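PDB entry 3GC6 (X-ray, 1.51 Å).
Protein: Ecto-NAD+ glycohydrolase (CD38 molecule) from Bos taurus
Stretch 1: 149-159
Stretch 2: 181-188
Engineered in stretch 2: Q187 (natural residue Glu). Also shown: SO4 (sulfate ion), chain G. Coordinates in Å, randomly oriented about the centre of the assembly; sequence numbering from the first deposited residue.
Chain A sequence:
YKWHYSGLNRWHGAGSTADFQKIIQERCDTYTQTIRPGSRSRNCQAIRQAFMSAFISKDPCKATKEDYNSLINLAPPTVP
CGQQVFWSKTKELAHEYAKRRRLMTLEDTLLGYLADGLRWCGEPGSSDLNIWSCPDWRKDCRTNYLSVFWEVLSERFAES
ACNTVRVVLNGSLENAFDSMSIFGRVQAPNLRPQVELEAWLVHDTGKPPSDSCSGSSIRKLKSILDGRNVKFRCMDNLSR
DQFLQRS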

# COMPACT_ATOMS: atom_id res chain seq x y z
N PHE A 149 -8.31 0.84 -23.37
CA PHE A 149 -8.03 1.07 -21.95
C PHE A 149 -8.44 2.50 -21.58
O PHE A 149 -9.16 2.74 -20.59
CB PHE A 149 -6.54 0.90 -21.67
CG PHE A 149 -6.14 1.35 -20.31
CD1 PHE A 149 -6.29 0.51 -19.19
CD2 PHE A 149 -5.62 2.63 -20.12
CE1 PHE A 149 -5.89 0.96 -17.88
CE2 PHE A 149 -5.24 3.07 -18.84
CZ PHE A 149 -5.38 2.23 -17.74
N TRP A 150 -7.96 3.48 -22.34
CA TRP A 150 -8.23 4.87 -21.94
C TRP A 150 -9.72 5.19 -22.10
O TRP A 150 -10.26 6.02 -21.37
CB TRP A 150 -7.34 5.84 -22.72
CG TRP A 150 -5.93 5.76 -22.24
CD1 TRP A 150 -4.87 5.22 -22.91
CD2 TRP A 150 -5.41 6.23 -20.99
NE1 TRP A 150 -3.71 5.31 -22.15
CE2 TRP A 150 -4.04 5.92 -20.95
CE3 TRP A 150 -5.99 6.85 -19.87
CZ2 TRP A 150 -3.22 6.26 -19.84
CZ3 TRP A 150 -5.20 7.16 -18.78
CH2 TRP A 150 -3.82 6.87 -18.76
N GLU A 151 -10.37 4.56 -23.08
CA GLU A 151 -11.80 4.77 -23.29
C GLU A 151 -12.57 4.24 -22.07
O GLU A 151 -13.42 4.96 -21.51
CB GLU A 151 -12.23 4.11 -24.61
CG GLU A 151 -13.65 3.68 -24.82
CD GLU A 151 -13.70 2.64 -25.96
OE1 GLU A 151 -13.09 2.89 -27.02
OE2 GLU A 151 -14.29 1.55 -25.78
N VAL A 152 -12.31 3.01 -21.64
CA VAL A 152 -13.11 2.46 -20.56
C VAL A 152 -12.73 3.12 -19.23
O VAL A 152 -13.60 3.37 -18.38
CB VAL A 152 -13.04 0.91 -20.49
CG1 VAL A 152 -11.66 0.45 -20.25
CG2 VAL A 152 -14.03 0.40 -19.41
N LEU A 153 -11.45 3.42 -19.04
CA LEU A 153 -11.08 4.14 -17.82
C LEU A 153 -11.80 5.48 -17.77
O LEU A 153 -12.28 5.90 -16.71
CB LEU A 153 -9.57 4.35 -17.69
CG LEU A 153 -9.06 4.52 -16.25
CD1 LEU A 153 -9.20 3.21 -15.43
CD2 LEU A 153 -7.63 5.04 -16.27
N SER A 154 -11.83 6.15 -18.91
CA SER A 154 -12.50 7.48 -19.01
C SER A 154 -13.98 7.39 -18.67
O SER A 154 -14.54 8.25 -17.97
CB SER A 154 -12.38 8.04 -20.44
OG SER A 154 -11.07 8.48 -20.69
N GLU A 155 -14.65 6.37 -19.21
CA GLU A 155 -16.09 6.15 -18.91
C GLU A 155 -16.33 5.97 -17.44
O GLU A 155 -17.24 6.58 -16.86
CB GLU A 155 -16.62 4.92 -19.65
CG GLU A 155 -16.64 5.10 -21.15
CD GLU A 155 -17.29 3.93 -21.88
OE1 GLU A 155 -17.36 2.83 -21.31
OE2 GLU A 155 -17.69 4.11 -23.05
N ARG A 156 -15.52 5.12 -16.80
CA ARG A 156 -15.76 4.81 -15.39
C ARG A 156 -15.47 6.05 -14.54
O ARG A 156 -16.20 6.36 -13.60
CB ARG A 156 -14.96 3.60 -14.96
CG ARG A 156 -15.38 2.31 -15.70
CD ARG A 156 -16.75 1.84 -15.21
NE ARG A 156 -16.69 1.45 -13.80
CZ ARG A 156 -16.46 0.20 -13.38
NH1 ARG A 156 -16.27 -0.77 -14.27
NH2 ARG A 156 -16.41 -0.08 -12.08
N PHE A 157 -14.42 6.81 -14.92
CA PHE A 157 -14.03 8.05 -14.23
C PHE A 157 -15.19 9.06 -14.33
O PHE A 157 -15.57 9.67 -13.32
CB PHE A 157 -12.78 8.55 -14.96
CG PHE A 157 -12.17 9.84 -14.44
CD1 PHE A 157 -11.46 9.87 -13.24
CD2 PHE A 157 -12.15 10.98 -15.25
CE1 PHE A 157 -10.81 11.06 -12.81
CE2 PHE A 157 -11.51 12.17 -14.83
CZ PHE A 157 -10.86 12.20 -13.61
N ALA A 158 -15.81 9.18 -15.50
CA ALA A 158 -16.90 10.15 -15.69
C ALA A 158 -18.16 9.70 -14.94
O ALA A 158 -18.85 10.52 -14.31
CB ALA A 158 -17.20 10.35 -17.18
N GLU A 159 -18.45 8.40 -15.02
CA GLU A 159 -19.65 7.88 -14.38
C GLU A 159 -19.64 8.01 -12.87
O GLU A 159 -20.72 8.09 -12.24
CB GLU A 159 -19.88 6.43 -14.75
CG GLU A 159 -20.28 6.23 -16.17
CD GLU A 159 -20.16 4.75 -16.63
OE1 GLU A 159 -19.75 3.89 -15.83
OE2 GLU A 159 -20.47 4.49 -17.81
S SO4 G . -7.62 13.70 -27.50
O1 SO4 G . -8.72 12.74 -27.41
O2 SO4 G . -6.41 13.07 -27.00
O3 SO4 G . -7.48 14.02 -28.92
O4 SO4 G . -7.91 14.94 -26.77
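Stretch 2 181-188: SIFGRVQA

How does stretch 2 lie on stretch 1? Residues 149-159 form one continuous helix that begins earlier in the chain, and 182-187 form a short second helix, widened to a pi-type turn over 183-187. The axes approach to 9.2 Å and their N-to-C directions differ by 68° (signed crossing angle -68°), neither parallel nor antiparallel; the contact buries 340 Å² in total. S181 sits at the N-cap, its OG accepting from G184 N at 3.0 Å. At this same end I182 N donates to O1 of a sulfate ion at 2.7 Å.

What does V186 rest on? It has the largest area covered by the other stretch, and its CA-to-CB bond points toward stretch 1. Its CG1 packs 3.3 Å from E155 CG, 3.4 Å from E151 O and 3.8 Å from S154 CB. One methyl group thus meets three residues of a single helical turn, using the aliphatic part of E155, whose carboxylate oxygens are hydrogen-bonded elsewhere in the structure.

Where is the polar link? The CA-to-CB bond of Q187, an engineered residue in place of the natural Glu, points sideways, but the end of its side chain comes nearer. Its NE2 donates to S154 OG at 3.0 Å, with a nearly straight angle of 170°. S154 OG in turn donates to W150 O at 2.7 Å, which ties it to its own helix. The backbones come closest in register at A158 and Q187, with their CA atoms 5.4 Å apart; A158 CB lies 3.3 Å from Q187 O.

What closes the other end of the patch? The CA-to-CB bond of I182 points toward stretch 1, which the side chain reaches with CD1, 3.4 Å from S154 OG, 3.6 Å from W150 O and 4.0 Å from W150 CB. S154 therefore meets all three of I182, V186 and Q187.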

# COMPACT_ATOMS: atom_id res chain seq x y z
N SER A 181 -12.74 14.40 -29.46
CA SER A 181 -11.70 14.14 -28.46
C SER A 181 -12.21 13.12 -27.46
O SER A 181 -13.41 12.85 -27.39
CB SER A 181 -11.34 15.42 -27.71
OG SER A 181 -12.41 15.86 -26.88
N ILE A 182 -11.30 12.54 -26.69
CA ILE A 182 -11.74 11.58 -25.69
C ILE A 182 -12.66 12.28 -24.66
O ILE A 182 -13.62 11.69 -24.17
CB ILE A 182 -10.57 10.81 -25.01
CG1 ILE A 182 -11.10 9.64 -24.18
CG2 ILE A 182 -9.63 11.75 -24.22
CD1 ILE A 182 -10.04 8.59 -23.93
N PHE A 183 -12.36 13.53 -24.35
CA PHE A 183 -13.21 14.26 -23.42
C PHE A 183 -14.62 14.44 -24.00
O PHE A 183 -15.64 14.24 -23.34
CB PHE A 183 -12.62 15.64 -23.06
CG PHE A 183 -13.58 16.49 -22.28
CD1 PHE A 183 -13.92 16.16 -20.98
CD2 PHE A 183 -14.16 17.61 -22.86
CE1 PHE A 183 -14.84 16.91 -20.25
CE2 PHE A 183 -15.06 18.41 -22.15
CZ PHE A 183 -15.41 18.06 -20.83
N GLY A 184 -14.67 14.80 -25.28
CA GLY A 184 -15.96 15.12 -25.89
C GLY A 184 -16.77 13.88 -26.27
O GLY A 184 -17.99 13.91 -26.27
N ARG A 185 -16.07 12.81 -26.62
CA ARG A 185 -16.74 11.61 -27.14
C ARG A 185 -17.10 10.63 -26.02
O ARG A 185 -18.17 9.98 -26.07
CB ARG A 185 -15.83 10.93 -28.16
CG ARG A 185 -16.36 9.60 -28.71
CD ARG A 185 -15.35 8.90 -29.65
NE ARG A 185 -14.06 8.59 -29.01
CZ ARG A 185 -12.97 9.33 -29.20
NH1 ARG A 185 -13.04 10.37 -30.01
NH2 ARG A 185 -11.82 9.04 -28.61
N VAL A 186 -16.23 10.54 -25.00
CA VAL A 186 -16.35 9.51 -23.98
C VAL A 186 -16.63 10.07 -22.58
O VAL A 186 -17.43 9.52 -21.82
CB VAL A 186 -15.07 8.62 -23.92
CG1 VAL A 186 -15.26 7.53 -22.89
CG2 VAL A 186 -14.78 8.00 -25.28
N GLN A 187 -15.95 11.16 -22.21
CA GLN A 187 -16.07 11.61 -20.81
C GLN A 187 -17.32 12.45 -20.59
O GLN A 187 -18.17 12.08 -19.78
CB GLN A 187 -14.82 12.34 -20.38
CG GLN A 187 -13.58 11.42 -20.39
CD GLN A 187 -12.27 12.17 -20.25
OE1 GLN A 187 -12.22 13.36 -20.04
NE2 GLN A 187 -11.16 11.41 -20.33
N ALA A 188 -17.47 13.54 -21.33
CA ALA A 188 -18.63 14.41 -21.09
C ALA A 188 -19.98 13.67 -21.24
O ALA A 188 -20.86 13.83 -20.43
CB ALA A 188 -18.57 15.70 -21.97